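Local atomic coordinates of putative serine protease (Human astrovirus 1, PDB entry 2W5E), a protein that cleaves the astrovirus non-structural polyprotein into its functional products, acting as a trypsin-like serine endopeptidase with a charge-relay catalytic triad. Residues A[16-21]-A[40-45]. Numbering follows the deposited sequence.
Sequences IDTPEG and GNNTFV
Asn42 and Val45 make the contact from the 40-45 side. The amide of Asn42 meets the Thr18-Pro19-Glu20 turn, reaching tip to tip toward Glu20 with its plane 19° from the carboxylate, so the two groups are nearly coplanar. Glu20 OE1 lies 2.9 Å from the atom modelled as Asn42 OD1; the amide is probably turned over, and turned back this may be a hydrogen bond. Pro19 CD packs on the other terminal atom of the amide. One water bridges the segments, accepting from Asn41 N at 2.9 Å and donating weakly to Glu20 OE1.

Farther along the strands, toward Ile16, the contact is apolar. Val45 CG1 runs alongside Thr18 CG2 at 3.8 Å, while the Ile16 and Val45 side chains cross obliquely, Ile16 CG2 3.9 Å from Val45 CB.

The type I beta turn Thr18-Gly21 is closed by Gly21 N to Thr18 O (3.2 Å), with Thr18 N to Gly21 O reciprocal. Thr18 OG1 accepts from Glu20 N at 3.3 Å, an ST turn. With chi1 70°, OG1 sits between Thr18 N and C, leaving CG2 to face Val45.

Asp17, pointing away, salt-bridges Lys22 and hydrogen-bonds Asn46, also through backbone. Strands 13-18 and 44-49, first and last in the N-terminal six-stranded barrel of this chymotrypsin-like fold, meet here where it closes. Segment 40-45 directly follows helix 36-39, which carries catalytic His37; Ile69 of strand 66-70 packs on both Ile16 and Val45.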
loop_
_atom_site.group_PDB
_atom_site.type_symbol
_atom_site.label_atom_id
_atom_site.label_comp_id
_atom_site.label_asym_id
_atom_site.label_seq_id
_atom_site.Cartn_x
_atom_site.Cartn_y
_atom_site.Cartn_z
ATOM N N ILE A 16 -21.714 17.227 7.184
ATOM C CA ILE A 16 -21.826 18.588 7.708
ATOM C C ILE A 16 -23.205 18.768 8.358
ATOM O O ILE A 16 -24.235 18.497 7.731
ATOM C CB ILE A 16 -21.622 19.666 6.600
ATOM C CG1 ILE A 16 -20.378 19.376 5.734
ATOM C CG2 ILE A 16 -21.593 21.084 7.200
ATOM C CD1 ILE A 16 -19.050 19.665 6.386
ATOM N N ASP A 17 -23.205 19.213 9.613
ATOM C CA ASP A 17 -24.421 19.388 10.401
ATOM C C ASP A 17 -24.609 20.861 10.785
ATOM O O ASP A 17 -23.694 21.495 11.312
ATOM C CB ASP A 17 -24.372 18.490 11.648
ATOM C CG ASP A 17 -25.498 18.778 12.638
ATOM O OD1 ASP A 17 -26.666 18.457 12.337
ATOM O OD2 ASP A 17 -25.205 19.313 13.729
ATOM N N THR A 18 -25.792 21.396 10.476
ATOM C CA THR A 18 -26.190 22.758 10.851
ATOM C C THR A 18 -27.624 22.726 11.408
ATOM O O THR A 18 -28.297 21.696 11.307
ATOM C CB THR A 18 -26.152 23.740 9.646
ATOM O OG1 THR A 18 -27.209 23.426 8.728
ATOM C CG2 THR A 18 -24.801 23.712 8.929
ATOM N N PRO A 19 -28.097 23.849 11.998
ATOM C CA PRO A 19 -29.490 23.880 12.466
ATOM C C PRO A 19 -30.526 23.693 11.348
ATOM O O PRO A 19 -31.658 23.290 11.623
ATOM C CB PRO A 19 -29.626 25.276 13.094
ATOM C CG PRO A 19 -28.224 25.700 13.411
ATOM C CD PRO A 19 -27.396 25.113 12.301
ATOM N N GLU A 20 -30.140 23.976 10.105
ATOM C CA GLU A 20 -31.053 23.849 8.964
ATOM C C GLU A 20 -31.124 22.435 8.386
ATOM O O GLU A 20 -32.039 22.123 7.621
ATOM C CB GLU A 20 -30.707 24.853 7.859
ATOM C CG GLU A 20 -30.993 26.306 8.212
ATOM C CD GLU A 20 -29.935 26.907 9.119
ATOM O OE1 GLU A 20 -28.736 26.704 8.844
ATOM O OE2 GLU A 20 -30.299 27.578 10.105
ATOM N N GLY A 21 -30.160 21.588 8.744
ATOM C CA GLY A 21 -30.118 20.217 8.244
ATOM C C GLY A 21 -28.710 19.683 8.045
ATOM O O GLY A 21 -27.753 20.186 8.638
ATOM N N GLY A 40 -24.869 27.410 4.507
ATOM C CA GLY A 40 -25.845 28.479 4.732
ATOM C C GLY A 40 -25.205 29.704 5.360
ATOM O O GLY A 40 -24.164 30.173 4.896
ATOM N N ASN A 41 -25.828 30.207 6.425
ATOM C CA ASN A 41 -25.327 31.376 7.153
ATOM C C ASN A 41 -24.670 30.999 8.486
ATOM O O ASN A 41 -24.732 31.750 9.462
ATOM C CB ASN A 41 -26.447 32.402 7.365
ATOM C CG ASN A 41 -27.050 32.883 6.058
ATOM O OD1 ASN A 41 -26.345 33.357 5.171
ATOM N ND2 ASN A 41 -28.363 32.758 5.935
ATOM N N ASN A 42 -24.045 29.825 8.510
ATOM C CA ASN A 42 -23.334 29.340 9.682
ATOM C C ASN A 42 -21.824 29.415 9.452
ATOM O O ASN A 42 -21.270 28.585 8.731
ATOM C CB ASN A 42 -23.738 27.893 9.980
ATOM C CG ASN A 42 -25.243 27.714 10.109
ATOM O OD1 ASN A 42 -25.921 27.315 9.157
ATOM N ND2 ASN A 42 -25.770 28.006 11.286
ATOM N N THR A 43 -21.195 30.402 10.053
ATOM C CA THR A 43 -19.765 30.541 10.078
ATOM C C THR A 43 -19.035 29.365 10.708
ATOM O O THR A 43 -18.016 28.965 10.274
ATOM C CB THR A 43 -19.396 31.782 10.827
ATOM O OG1 THR A 43 -19.891 32.935 10.166
ATOM C CG2 THR A 43 -17.936 31.948 10.846
ATOM N N PHE A 44 -19.617 28.831 11.736
ATOM C CA PHE A 44 -19.188 27.592 12.374
ATOM C C PHE A 44 -20.195 26.475 12.113
ATOM O O PHE A 44 -21.400 26.639 12.340
ATOM C CB PHE A 44 -18.993 27.774 13.885
ATOM C CG PHE A 44 -17.821 28.643 14.248
ATOM C CD1 PHE A 44 -16.538 28.106 14.329
ATOM C CD2 PHE A 44 -18.002 29.998 14.526
ATOM C CE1 PHE A 44 -15.448 28.904 14.672
ATOM C CE2 PHE A 44 -16.915 30.811 14.869
ATOM C CZ PHE A 44 -15.636 30.261 14.937
ATOM N N VAL A 45 -19.692 25.342 11.630
ATOM C CA VAL A 45 -20.524 24.168 11.380
ATOM C C VAL A 45 -20.026 22.974 12.193
ATOM O O VAL A 45 -18.885 22.965 12.669
ATOM C CB VAL A 45 -20.589 23.805 9.863
ATOM C CG1 VAL A 45 -21.198 24.956 9.050
ATOM C CG2 VAL A 45 -19.202 23.418 9.320
HETATM O O HOH W 1 -28.395 29.188 7.311
#